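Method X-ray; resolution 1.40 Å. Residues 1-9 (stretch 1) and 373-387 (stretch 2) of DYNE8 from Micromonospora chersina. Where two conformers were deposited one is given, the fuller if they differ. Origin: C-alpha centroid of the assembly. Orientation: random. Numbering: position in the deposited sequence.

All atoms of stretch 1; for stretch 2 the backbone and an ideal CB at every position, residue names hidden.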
# COMPACT_ATOMS: atom_id res chain seq x y z
N PRO A 1 -10.26 -14.98 -14.15
CA PRO A 1 -9.76 -13.61 -13.85
C PRO A 1 -9.42 -12.82 -15.15
O PRO A 1 -9.10 -13.45 -16.17
CB PRO A 1 -8.51 -13.86 -12.98
CG PRO A 1 -8.13 -15.29 -13.20
CD PRO A 1 -9.36 -16.04 -13.65
N ASP A 2 -9.51 -11.47 -15.11
CA ASP A 2 -9.14 -10.59 -16.23
C ASP A 2 -7.64 -10.41 -16.47
O ASP A 2 -7.21 -9.97 -17.53
CB ASP A 2 -9.84 -9.21 -16.12
CG ASP A 2 -9.51 -8.44 -14.82
OD1 ASP A 2 -8.88 -9.01 -13.88
OD2 ASP A 2 -9.90 -7.24 -14.73
N HIS A 3 -6.82 -10.76 -15.48
CA HIS A 3 -5.39 -10.83 -15.72
C HIS A 3 -5.00 -12.24 -15.29
O HIS A 3 -5.57 -12.82 -14.32
CB HIS A 3 -4.56 -9.85 -14.88
CG HIS A 3 -4.62 -8.44 -15.36
ND1 HIS A 3 -5.78 -7.70 -15.31
CD2 HIS A 3 -3.69 -7.65 -15.93
CE1 HIS A 3 -5.57 -6.51 -15.84
NE2 HIS A 3 -4.30 -6.44 -16.20
N GLU A 4 -4.08 -12.77 -16.04
CA GLU A 4 -3.49 -14.06 -15.75
C GLU A 4 -2.11 -13.82 -15.17
O GLU A 4 -1.43 -12.83 -15.50
CB GLU A 4 -3.42 -14.88 -17.04
CG GLU A 4 -3.04 -16.31 -16.71
CD GLU A 4 -4.07 -16.91 -15.69
OE1 GLU A 4 -5.19 -17.31 -16.09
OE2 GLU A 4 -3.77 -16.84 -14.46
N LEU A 5 -1.63 -14.75 -14.34
CA LEU A 5 -0.30 -14.72 -13.77
C LEU A 5 0.57 -15.74 -14.41
O LEU A 5 0.24 -16.95 -14.35
CB LEU A 5 -0.42 -15.06 -12.27
CG LEU A 5 0.92 -15.23 -11.52
CD1 LEU A 5 1.77 -13.95 -11.56
CD2 LEU A 5 0.56 -15.63 -10.06
N VAL A 6 1.69 -15.34 -15.01
CA VAL A 6 2.57 -16.25 -15.69
C VAL A 6 3.92 -16.19 -15.04
O VAL A 6 4.57 -15.13 -14.96
CB VAL A 6 2.76 -15.86 -17.17
CG1 VAL A 6 3.64 -16.85 -17.81
CG2 VAL A 6 1.38 -15.85 -17.81
N VAL A 7 4.31 -17.33 -14.39
CA VAL A 7 5.60 -17.39 -13.74
C VAL A 7 6.47 -18.45 -14.37
O VAL A 7 5.94 -19.46 -14.87
CB VAL A 7 5.48 -17.67 -12.22
CG1 VAL A 7 4.56 -16.68 -11.50
CG2 VAL A 7 5.01 -19.16 -11.90
N CYS A 8 7.78 -18.25 -14.26
CA CYS A 8 8.68 -19.40 -14.47
C CYS A 8 10.04 -19.10 -13.95
O CYS A 8 10.31 -18.03 -13.46
CB CYS A 8 8.69 -19.86 -15.89
SG CYS A 8 9.40 -18.62 -16.89
N GLY A 9 10.93 -20.11 -14.06
CA GLY A 9 12.25 -19.89 -13.56
C GLY A 9 13.21 -20.95 -14.05
O GLY A 9 12.83 -21.86 -14.74
N UNK A 373 -12.86 -6.04 -7.72
CA UNK A 373 -13.54 -6.75 -8.79
C UNK A 373 -12.48 -7.33 -9.75
O UNK A 373 -12.54 -8.52 -10.11
CB UNK A 373 -14.51 -5.82 -9.53
N UNK A 374 -11.52 -6.49 -10.14
CA UNK A 374 -10.48 -6.84 -11.08
C UNK A 374 -9.39 -7.65 -10.34
O UNK A 374 -9.02 -7.29 -9.22
CB UNK A 374 -9.90 -5.58 -11.73
N UNK A 375 -8.94 -8.74 -10.98
CA UNK A 375 -7.80 -9.53 -10.50
C UNK A 375 -6.44 -8.91 -10.84
O UNK A 375 -5.38 -9.54 -10.58
CB UNK A 375 -7.87 -10.94 -11.09
N UNK A 376 -6.43 -7.74 -11.43
CA UNK A 376 -5.21 -7.04 -11.84
C UNK A 376 -4.23 -7.01 -10.67
O UNK A 376 -3.05 -7.40 -10.84
CB UNK A 376 -5.53 -5.62 -12.32
N UNK A 377 -4.67 -6.53 -9.51
CA UNK A 377 -3.76 -6.34 -8.37
C UNK A 377 -3.29 -7.67 -7.80
O UNK A 377 -2.13 -7.78 -7.50
CB UNK A 377 -4.44 -5.52 -7.27
N UNK A 378 -4.21 -8.65 -7.63
CA UNK A 378 -3.80 -9.91 -7.06
C UNK A 378 -2.79 -10.54 -8.02
O UNK A 378 -1.80 -11.03 -7.53
CB UNK A 378 -5.00 -10.83 -6.81
N UNK A 379 -2.97 -10.45 -9.33
CA UNK A 379 -1.95 -11.01 -10.22
C UNK A 379 -0.68 -10.26 -10.17
O UNK A 379 0.41 -10.90 -10.03
CB UNK A 379 -2.45 -11.05 -11.67
N UNK A 380 -0.64 -8.95 -10.22
CA UNK A 380 0.60 -8.21 -10.23
C UNK A 380 1.36 -8.30 -8.90
O UNK A 380 2.57 -8.41 -8.86
CB UNK A 380 0.31 -6.75 -10.57
N UNK A 381 0.64 -8.18 -7.80
CA UNK A 381 1.21 -8.31 -6.48
C UNK A 381 1.76 -9.71 -6.27
O UNK A 381 2.83 -9.82 -5.66
CB UNK A 381 0.17 -7.98 -5.41
N UNK A 382 1.09 -10.75 -6.75
CA UNK A 382 1.61 -12.10 -6.53
C UNK A 382 2.81 -12.30 -7.44
O UNK A 382 3.81 -12.95 -7.04
CB UNK A 382 0.54 -13.16 -6.79
N UNK A 383 2.82 -11.74 -8.66
CA UNK A 383 3.99 -11.83 -9.55
C UNK A 383 5.16 -11.15 -8.86
O UNK A 383 6.31 -11.70 -8.91
CB UNK A 383 3.71 -11.19 -10.91
N UNK A 384 5.01 -10.00 -8.22
CA UNK A 384 6.05 -9.31 -7.55
C UNK A 384 6.60 -10.20 -6.42
O UNK A 384 7.84 -10.32 -6.28
CB UNK A 384 5.54 -7.97 -7.02
N UNK A 385 5.71 -10.76 -5.57
CA UNK A 385 6.18 -11.60 -4.43
C UNK A 385 6.96 -12.75 -5.03
O UNK A 385 7.99 -13.16 -4.39
CB UNK A 385 5.02 -12.11 -3.57
N UNK A 386 6.51 -13.39 -6.09
CA UNK A 386 7.21 -14.58 -6.61
C UNK A 386 8.54 -14.19 -7.17
O UNK A 386 9.58 -14.78 -6.84
CB UNK A 386 6.38 -15.29 -7.68
N UNK A 387 8.64 -13.19 -8.04
CA UNK A 387 9.90 -12.86 -8.70
C UNK A 387 10.89 -12.41 -7.66
O UNK A 387 12.09 -12.73 -7.79
CB UNK A 387 9.71 -11.78 -9.77

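Stretch 1 leaves a loop at Asp-2 and His-3 and runs as a strand from Glu-4; the helix of stretch 2 follows it nearly parallel, at 14°, with axes 7.8 Å apart at closest.

Position 373 has nothing of stretch 1 near its CB, so many residues would suit. It is Ala-373.

At 374 the CB points sideways, and its ideal position lies 3.4 Å from Asp-2 OD2. The carboxylate invites a donor. The chain is also about to turn into a helix, where Ser, Thr, Asn or Asp commonly cap. Ser-374 serves both needs: its OG donates to Asp-2 OD2 (2.9 Å) and accepts from the backbone N of 376, a capping bond.

Position 375 points toward stretch 1. Its ideal CB is 3.5 Å from both Pro-1 CB and Asp-2 OD1, so a small side chain fits best. It is Ala-375, whose CB packs on Pro-1 CB at 3.6 Å. Its backbone N donates to Asp-2 OD1 (2.9 Å), so the two carboxylate oxygens hold neighbouring residues.

At 376 the ideal CB lies 3.6 Å from His-3 CE1. A small or slender aliphatic group would suit the ring. Ala-376 sets its CB over the His-3 ring face, 3.9 Å from the centroid, a CH-pi contact.

Position 377 points away and 378 is out of reach; helical angles suit many residues at both. They are Gly-377 and Met-378.

Position 379 points toward the strand. Its ideal CB is 4.0 Å from His-3 CB and 4.5 Å from Leu-5 CB, which favours a small residue. Ala-379 fills the space with its methyl.

Stretch 1 sets no limit at 380, so many residues would suit; it is Ala-380. At 381 an ideal CB would lie 3.1 Å from the O of Gly-377, a crowded spot that favours glycine. It is Gly-381.

Position 382 faces Leu-5 CD2, 4.1 Å from its ideal CB. Val, Thr or Ala could meet that methyl. Thr-382 does so with CG2 at 3.9 Å from Leu-5 CD2, while OG1 donates to Met-378 O (2.7 Å).

At 383 the ideal CB is already 3.4 Å from Leu-5 CD1, so Ala or Gly is expected. Ala-383 packs its CB at 3.5 Å from Leu-5 CD1.

Stretch 1 sets no limit at 384, 385 or 387, so many helix-compatible residues would suit. They are Ala-384, Leu-385 and Ala-387.

At 386 the CB points toward the strand, 4.5 Å from Val-7 CG1. A large apolar group, aliphatic or aromatic, would suit. Phe-386 lays one ring face against Val-7 CB, with Cys-8 O at the ring edge.

Stretch 2 (373-387) ASAAGMAAGTAALFA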
# COMPACT_ATOMS: atom_id res chain seq x y z
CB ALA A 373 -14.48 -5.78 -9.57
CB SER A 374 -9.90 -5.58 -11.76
OG SER A 374 -8.71 -5.88 -12.50
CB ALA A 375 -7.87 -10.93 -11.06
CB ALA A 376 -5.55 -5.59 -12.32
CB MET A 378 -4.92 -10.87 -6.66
CG MET A 378 -6.01 -10.23 -5.79
SD MET A 378 -5.62 -9.65 -4.13
CE MET A 378 -4.97 -11.23 -3.67
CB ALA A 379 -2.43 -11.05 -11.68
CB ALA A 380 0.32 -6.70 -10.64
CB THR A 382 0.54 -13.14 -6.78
OG1 THR A 382 -0.58 -12.85 -5.89
CG2 THR A 382 1.03 -14.52 -6.40
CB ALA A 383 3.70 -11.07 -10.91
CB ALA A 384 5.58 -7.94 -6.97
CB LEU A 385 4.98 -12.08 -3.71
CG LEU A 385 4.23 -10.99 -2.89
CD1 LEU A 385 2.93 -11.46 -2.36
CD2 LEU A 385 5.07 -10.55 -1.68
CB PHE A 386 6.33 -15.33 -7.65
CG PHE A 386 7.02 -16.53 -8.24
CD1 PHE A 386 6.92 -17.75 -7.56
CD2 PHE A 386 7.76 -16.43 -9.38
CE1 PHE A 386 7.58 -18.88 -8.07
CE2 PHE A 386 8.45 -17.53 -9.89
CZ PHE A 386 8.32 -18.80 -9.23
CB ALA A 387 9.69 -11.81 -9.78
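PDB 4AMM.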